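Hydrogenase maturation factor (Thermoanaerobacter tengcongensis, PDB 3VTH) probably catalyses the ATP-dependent transfer of a carbamoyl group from carbamoyl phosphate to the C-terminal cysteine of HypE during [NiFe]-hydrogenase maturation. Local coordinates at residues F161-C167 / V184-G190; Q482-I488 / W518-L523. The contacts are given in a common frame with arbitrary orientation. Numbering follows the deposited sequence.

Overall arrangement
The two contacts follow one another along the chain, share no secondary-structure element and lie on opposite sides of its centre, with their own centres 53 Å apart and nearest atoms about 40 Å apart. Contact 1, in the second HypF zinc finger, is partly buried and peripheral: its segments are mostly loop, and four cysteines hold them to one zinc ion. Contact 2 is wholly buried in the Kae1-like part, where a helix end packs on a strand. There the metal is iron, held by histidines of the helix, by aspartates and by a bound nucleotide analogue. Zinc itself thus joins the segments of contact 1, whereas in contact 2 ordinary packing joins them beside the metal.

Contact 1: F161-C167 / V184-G190; sequences FPMCEKC and VACFDCG. With ZN (zinc ion), chain D.
Four cysteine SG atoms, of C164, C167, C186 and C189, each lie 2.3 Å from one zinc ion, forming the Cys4 site of a HypF zinc finger. The first segment runs extended from F161 to C164, the N-cap of a helix starting at E165. C164 (p) accepts through SG from C167 N at 3.4 Å; C167 is m. F161 CA lies 6.0 Å from G190 CA, C164 CA 5.4 Å from C189 CA, and C167 CA 6.1 Å from A185 CA.

The second segment enters extended through V184-C186. V184 places CG1 3.5 Å from M163 SD and CG2 4.1 Å from C167 CB, an apolar patch. C186 (p) begins a tight turn through F187 and D188, a CxxCG zinc knuckle. C189 (p) accepts through SG from C164 N at 3.5 Å, and a water bridges C189 O (2.5 Å) to P162 O (2.8 Å). F161 CD1 rests 3.5 Å from C189 O. G190 N donates weakly to C186 O at 2.8 Å; a CB on G190 would clash with that oxygen.

Four cysteine ligands leave the zinc no open site, so it is probably structural; N-H groups directed at SG atoms can offset thiolate charge.

Contact 2: Q482-I488 / W518-L523; sequences QHHHAHI and WGAEIL. With FE (Fe (III) ion), chain I; AP2 (phosphomethylphosphonic acid adenosyl ester), chain H.
H484 loses the most surface here, its ring set against the W518-G519 backbone and E521, all on one side of its plane. Helix 483-488 passes strand 521-523 at 9.8 Å between axes, crossing at -66°; H484 CA lies 7.3 Å from G519 CA and H485 CA 7.8 Å from L523 CA. With chi1 m and chi2 89°, H484 brings CE1 within 3.3 Å of both W518 C and W518 CB, and NE2 3.4 Å from G519 CA, while E521 CG covers one ring face. Its ND1 accepts from Q482 NE2 at 3.1 Å and NE2 pairs with D507. Q482, the N-cap, also turns OE1 to H485 N at 3.1 Å, and its NE2 also hydrogen-bonds to Y511 O.

The helix supplies the HxxxH iron site of the Kae1-like fold: one turn apart, H483 and H487 each bind Fe(III) through NE2 at 2.2 Å. D507, D734 and two AP2 oxygens, O2B at 2.0 Å and O2A at 2.2 Å from the iron, complete it. H484 thus supports the ligand D507 from the second shell.

W518 (chi1 m) lays its indole beside the cap, CE3 3.3 Å from Q482 NE2, and its NE1 hydrogen-bonds to D514 OD1. At G519 phi is 152°, a conformation suited to glycine; the chain then turns a corner at A520. E521 OE1 accepts from G519 N and A520 N, both at 2.9 Å, and OE2 forms a salt bridge with R532. Beyond it L523 (m, t) extends its apolar CD1 to 3.9 Å from H485 N and 4.4 Å from I488 CG1.

Contact 1: F161-C167 / V184-G190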
loop_
_atom_site.group_PDB
_atom_site.type_symbol
_atom_site.label_atom_id
_atom_site.label_comp_id
_atom_site.label_asym_id
_atom_site.label_seq_id
_atom_site.Cartn_x
_atom_site.Cartn_y
_atom_site.Cartn_z
ATOM N N PHE A 161 -27.700 -8.982 10.839
ATOM C CA PHE A 161 -27.822 -10.413 10.589
ATOM C C PHE A 161 -27.812 -11.202 11.903
ATOM O O PHE A 161 -26.803 -11.816 12.240
ATOM C CB PHE A 161 -26.671 -10.887 9.701
ATOM C CG PHE A 161 -26.723 -10.354 8.298
ATOM C CD1 PHE A 161 -27.598 -10.916 7.354
ATOM C CD2 PHE A 161 -25.902 -9.292 7.912
ATOM C CE1 PHE A 161 -27.658 -10.420 6.052
ATOM C CE2 PHE A 161 -25.950 -8.797 6.601
ATOM C CZ PHE A 161 -26.826 -9.367 5.673
ATOM N N PRO A 162 -28.927 -11.191 12.658
ATOM C CA PRO A 162 -28.933 -11.963 13.913
ATOM C C PRO A 162 -28.723 -13.461 13.671
ATOM O O PRO A 162 -29.255 -14.010 12.702
ATOM C CB PRO A 162 -30.329 -11.694 14.495
ATOM C CG PRO A 162 -31.150 -11.295 13.347
ATOM C CD PRO A 162 -30.228 -10.548 12.409
ATOM N N MET A 163 -27.947 -14.101 14.541
ATOM C CA MET A 163 -27.597 -15.515 14.385
ATOM C C MET A 163 -28.840 -16.384 14.484
ATOM O O MET A 163 -29.707 -16.147 15.333
ATOM C CB MET A 163 -26.642 -15.977 15.494
ATOM C CG MET A 163 -25.268 -15.360 15.510
ATOM S SD MET A 163 -24.347 -15.969 16.969
ATOM C CE MET A 163 -25.247 -15.221 18.339
ATOM N N CYS A 164 -28.904 -17.398 13.624
ATOM C CA CYS A 164 -29.909 -18.449 13.734
ATOM C C CYS A 164 -29.590 -19.333 14.947
ATOM O O CYS A 164 -28.504 -19.232 15.540
ATOM C CB CYS A 164 -29.941 -19.299 12.465
ATOM S SG CYS A 164 -28.478 -20.361 12.252
ATOM N N GLU A 165 -30.538 -20.194 15.300
ATOM C CA GLU A 165 -30.401 -21.113 16.433
ATOM C C GLU A 165 -29.147 -21.993 16.334
ATOM O O GLU A 165 -28.474 -22.228 17.335
ATOM C CB GLU A 165 -31.666 -21.977 16.553
ATOM C CG GLU A 165 -31.713 -22.881 17.779
ATOM C CD GLU A 165 -32.982 -23.745 17.851
ATOM O OE1 GLU A 165 -33.622 -24.013 16.806
ATOM O OE2 GLU A 165 -33.338 -24.172 18.967
ATOM N N LYS A 166 -28.829 -22.470 15.133
ATOM C CA LYS A 166 -27.651 -23.325 14.962
ATOM C C LYS A 166 -26.334 -22.562 15.142
ATOM O O LYS A 166 -25.397 -23.059 15.778
ATOM C CB LYS A 166 -27.658 -24.010 13.597
ATOM C CG LYS A 166 -28.674 -25.120 13.466
ATOM C CD LYS A 166 -28.259 -26.061 12.341
ATOM C CE LYS A 166 -28.907 -25.700 11.020
ATOM N NZ LYS A 166 -30.248 -26.374 10.923
ATOM N N CYS A 167 -26.267 -21.357 14.591
ATOM C CA CYS A 167 -25.057 -20.547 14.719
ATOM C C CYS A 167 -24.854 -20.108 16.161
ATOM O O CYS A 167 -23.724 -20.068 16.643
ATOM C CB CYS A 167 -25.103 -19.341 13.786
ATOM S SG CYS A 167 -24.801 -19.798 12.071
ATOM N N VAL A 184 -19.878 -15.118 13.161
ATOM C CA VAL A 184 -20.499 -16.410 12.802
ATOM C C VAL A 184 -21.879 -16.267 12.111
ATOM O O VAL A 184 -22.782 -15.570 12.600
ATOM C CB VAL A 184 -20.597 -17.375 14.028
ATOM C CG1 VAL A 184 -21.517 -16.812 15.110
ATOM C CG2 VAL A 184 -21.072 -18.767 13.596
ATOM N N ALA A 185 -22.020 -16.931 10.971
ATOM C CA ALA A 185 -23.267 -16.921 10.209
ATOM C C ALA A 185 -23.271 -18.117 9.280
ATOM O O ALA A 185 -22.257 -18.823 9.176
ATOM C CB ALA A 185 -23.396 -15.615 9.404
ATOM N N CYS A 186 -24.393 -18.322 8.585
ATOM C CA CYS A 186 -24.565 -19.476 7.703
ATOM C C CYS A 186 -25.547 -19.137 6.585
ATOM O O CYS A 186 -25.979 -17.989 6.470
ATOM C CB CYS A 186 -25.070 -20.680 8.509
ATOM S SG CYS A 186 -26.819 -20.566 9.045
ATOM N N PHE A 187 -25.901 -20.126 5.767
ATOM C CA PHE A 187 -26.899 -19.927 4.697
ATOM C C PHE A 187 -28.199 -19.304 5.217
ATOM O O PHE A 187 -28.801 -18.455 4.554
ATOM C CB PHE A 187 -27.228 -21.253 3.983
ATOM C CG PHE A 187 -26.281 -21.595 2.860
ATOM C CD1 PHE A 187 -26.241 -20.818 1.704
ATOM C CD2 PHE A 187 -25.427 -22.690 2.959
ATOM C CE1 PHE A 187 -25.370 -21.130 0.658
ATOM C CE2 PHE A 187 -24.543 -23.004 1.913
ATOM C CZ PHE A 187 -24.525 -22.232 0.767
ATOM N N ASP A 188 -28.621 -19.743 6.404
ATOM C CA ASP A 188 -29.927 -19.379 6.963
ATOM C C ASP A 188 -29.971 -17.977 7.586
ATOM O O ASP A 188 -31.021 -17.337 7.614
ATOM C CB ASP A 188 -30.333 -20.407 8.027
ATOM C CG ASP A 188 -30.483 -21.827 7.460
ATOM O OD1 ASP A 188 -30.211 -22.794 8.199
ATOM O OD2 ASP A 188 -30.846 -21.972 6.273
ATOM N N CYS A 189 -28.845 -17.510 8.119
ATOM C CA CYS A 189 -28.868 -16.260 8.881
ATOM C C CYS A 189 -27.890 -15.223 8.331
ATOM O O CYS A 189 -27.851 -14.081 8.803
ATOM C CB CYS A 189 -28.599 -16.531 10.372
ATOM S SG CYS A 189 -26.887 -17.054 10.767
ATOM N N GLY A 190 -27.107 -15.625 7.337
ATOM C CA GLY A 190 -26.018 -14.789 6.852
ATOM C C GLY A 190 -26.389 -13.958 5.633
ATOM O O GLY A 190 -27.510 -14.036 5.143
HETATM ZN ZN ZN D . -26.799 -19.350 11.004
HETATM O O HOH W 1 -29.755 -13.093 10.115
#

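Contact 2: Q482-I488 / W518-L523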
loop_
_atom_site.group_PDB
_atom_site.type_symbol
_atom_site.label_atom_id
_atom_site.label_comp_id
_atom_site.label_asym_id
_atom_site.label_seq_id
_atom_site.Cartn_x
_atom_site.Cartn_y
_atom_site.Cartn_z
ATOM N N GLN A 482 9.230 19.672 3.649
ATOM C CA GLN A 482 9.686 19.565 2.272
ATOM C C GLN A 482 9.507 18.113 1.809
ATOM O O GLN A 482 9.756 17.184 2.566
ATOM C CB GLN A 482 11.133 20.028 2.128
ATOM C CG GLN A 482 11.497 20.364 0.669
ATOM C CD GLN A 482 11.844 19.133 -0.157
ATOM O OE1 GLN A 482 12.437 18.181 0.352
ATOM N NE2 GLN A 482 11.488 19.155 -1.443
ATOM N N HIS A 483 9.070 17.948 0.559
ATOM C CA HIS A 483 8.641 16.653 -0.007
ATOM C C HIS A 483 9.691 15.547 0.101
ATOM O O HIS A 483 9.392 14.421 0.506
ATOM C CB HIS A 483 8.276 16.860 -1.482
ATOM C CG HIS A 483 7.641 15.666 -2.127
ATOM N ND1 HIS A 483 6.288 15.411 -2.048
ATOM C CD2 HIS A 483 8.167 14.674 -2.889
ATOM C CE1 HIS A 483 6.009 14.310 -2.727
ATOM N NE2 HIS A 483 7.129 13.846 -3.248
ATOM N N HIS A 484 10.922 15.863 -0.299
ATOM C CA HIS A 484 11.979 14.873 -0.315
ATOM C C HIS A 484 12.481 14.530 1.070
ATOM O O HIS A 484 12.802 13.375 1.339
ATOM C CB HIS A 484 13.061 15.271 -1.329
ATOM C CG HIS A 484 12.486 15.414 -2.701
ATOM N ND1 HIS A 484 11.968 16.604 -3.165
ATOM C CD2 HIS A 484 12.212 14.488 -3.652
ATOM C CE1 HIS A 484 11.450 16.419 -4.366
ATOM N NE2 HIS A 484 11.587 15.145 -4.684
ATOM N N HIS A 485 12.510 15.525 1.953
ATOM C CA HIS A 485 12.776 15.272 3.353
ATOM C C HIS A 485 11.760 14.245 3.875
ATOM O O HIS A 485 12.145 13.285 4.540
ATOM C CB HIS A 485 12.739 16.598 4.145
ATOM C CG HIS A 485 13.173 16.480 5.576
ATOM N ND1 HIS A 485 12.840 17.421 6.525
ATOM C CD2 HIS A 485 13.902 15.534 6.221
ATOM C CE1 HIS A 485 13.347 17.065 7.692
ATOM N NE2 HIS A 485 13.978 15.916 7.539
ATOM N N ALA A 486 10.477 14.436 3.562
ATOM C CA ALA A 486 9.426 13.503 3.992
ATOM C C ALA A 486 9.626 12.076 3.465
ATOM O O ALA A 486 9.422 11.121 4.211
ATOM C CB ALA A 486 8.051 14.027 3.607
ATOM N N HIS A 487 10.006 11.921 2.190
ATOM C CA HIS A 487 10.333 10.583 1.640
ATOM C C HIS A 487 11.418 9.913 2.495
ATOM O O HIS A 487 11.282 8.744 2.896
ATOM C CB HIS A 487 10.844 10.668 0.181
ATOM C CG HIS A 487 9.772 10.657 -0.870
ATOM N ND1 HIS A 487 8.799 9.678 -0.951
ATOM C CD2 HIS A 487 9.567 11.477 -1.934
ATOM C CE1 HIS A 487 8.033 9.908 -2.005
ATOM N NE2 HIS A 487 8.477 10.996 -2.616
ATOM N N ILE A 488 12.500 10.638 2.779
ATOM C CA ILE A 488 13.600 10.061 3.567
ATOM C C ILE A 488 13.121 9.686 4.981
ATOM O O ILE A 488 13.450 8.602 5.492
ATOM C CB ILE A 488 14.848 11.012 3.633
ATOM C CG1 ILE A 488 15.375 11.337 2.233
ATOM C CG2 ILE A 488 15.990 10.422 4.515
ATOM C CD1 ILE A 488 15.630 10.107 1.324
ATOM N N TRP A 518 12.134 19.549 -7.529
ATOM C CA TRP A 518 13.195 18.668 -7.046
ATOM C C TRP A 518 12.793 17.222 -7.308
ATOM O O TRP A 518 11.638 16.954 -7.667
ATOM C CB TRP A 518 13.408 18.866 -5.546
ATOM C CG TRP A 518 14.071 20.154 -5.139
ATOM C CD1 TRP A 518 14.310 21.262 -5.921
ATOM C CD2 TRP A 518 14.532 20.490 -3.817
ATOM N NE1 TRP A 518 14.900 22.250 -5.165
ATOM C CE2 TRP A 518 15.058 21.801 -3.878
ATOM C CE3 TRP A 518 14.564 19.800 -2.595
ATOM C CZ2 TRP A 518 15.605 22.452 -2.751
ATOM C CZ3 TRP A 518 15.116 20.440 -1.475
ATOM C CH2 TRP A 518 15.633 21.750 -1.568
ATOM N N GLY A 519 13.709 16.279 -7.114
ATOM C CA GLY A 519 13.418 14.879 -7.496
ATOM C C GLY A 519 14.639 14.056 -7.860
ATOM O O GLY A 519 14.524 12.895 -8.249
ATOM N N ALA A 520 15.814 14.655 -7.722
ATOM C CA ALA A 520 17.056 13.927 -7.874
ATOM C C ALA A 520 18.038 14.498 -6.874
ATOM O O ALA A 520 19.068 15.080 -7.243
ATOM C CB ALA A 520 17.569 14.054 -9.304
ATOM N N GLU A 521 17.704 14.321 -5.598
ATOM C CA GLU A 521 18.356 15.046 -4.513
ATOM C C GLU A 521 19.136 14.121 -3.594
ATOM O O GLU A 521 18.706 12.997 -3.331
ATOM C CB GLU A 521 17.300 15.769 -3.665
ATOM C CG GLU A 521 16.186 16.438 -4.490
ATOM C CD GLU A 521 16.740 17.424 -5.482
ATOM O OE1 GLU A 521 16.389 17.325 -6.683
ATOM O OE2 GLU A 521 17.554 18.277 -5.059
ATOM N N ILE A 522 20.279 14.607 -3.118
ATOM C CA ILE A 522 20.962 13.975 -2.004
ATOM C C ILE A 522 20.957 14.971 -0.864
ATOM O O ILE A 522 21.402 16.117 -0.996
ATOM C CB ILE A 522 22.436 13.551 -2.282
ATOM C CG1 ILE A 522 22.614 12.909 -3.656
ATOM C CG2 ILE A 522 22.957 12.624 -1.148
ATOM C CD1 ILE A 522 21.905 11.671 -3.872
ATOM N N LEU A 523 20.420 14.522 0.251
ATOM C CA LEU A 523 20.323 15.335 1.441
ATOM C C LEU A 523 21.173 14.718 2.527
ATOM O O LEU A 523 21.473 13.517 2.494
ATOM C CB LEU A 523 18.869 15.355 1.923
ATOM C CG LEU A 523 17.788 15.614 0.877
ATOM C CD1 LEU A 523 16.399 15.571 1.542
ATOM C CD2 LEU A 523 18.037 16.978 0.172
HETATM FE FE FE I . 7.658 12.013 -4.364
HETATM P PB AP2 H . 6.245 12.736 -7.207
HETATM O O1B AP2 H . 7.185 12.510 -8.365
HETATM O O2B AP2 H . 6.876 12.983 -5.872
HETATM O O3B AP2 H . 5.126 13.682 -7.566
HETATM C C3A AP2 H . 5.418 11.130 -7.062
HETATM P PA AP2 H . 6.481 9.760 -6.522
HETATM O O1A AP2 H . 5.441 8.677 -6.271
HETATM O O2A AP2 H . 7.491 10.083 -5.448
HETATM O "O5'" AP2 H . 7.360 9.389 -7.829
HETATM C "C5'" AP2 H . 6.684 8.797 -8.932
HETATM C "C4'" AP2 H . 7.641 8.913 -10.096
HETATM O "O4'" AP2 H . 8.707 7.975 -9.935
HETATM C "C3'" AP2 H . 6.996 8.555 -11.420
HETATM O "O3'" AP2 H . 6.215 9.646 -11.918
HETATM C "C2'" AP2 H . 8.231 8.250 -12.244
HETATM O "O2'" AP2 H . 8.744 9.507 -12.700
HETATM C "C1'" AP2 H . 9.183 7.595 -11.233
HETATM N N9 AP2 H . 9.122 6.123 -11.463
HETATM C C8 AP2 H . 8.057 5.300 -11.295
HETATM N N7 AP2 H . 8.348 4.020 -11.653
HETATM C C5 AP2 H . 9.633 4.005 -12.061
HETATM C C6 AP2 H . 10.579 2.984 -12.577
HETATM N N6 AP2 H . 10.208 1.687 -12.720
HETATM N N1 AP2 H . 11.833 3.402 -12.904
HETATM C C2 AP2 H . 12.237 4.682 -12.752
HETATM N N3 AP2 H . 11.422 5.661 -12.302
HETATM C C4 AP2 H . 10.135 5.386 -11.948
#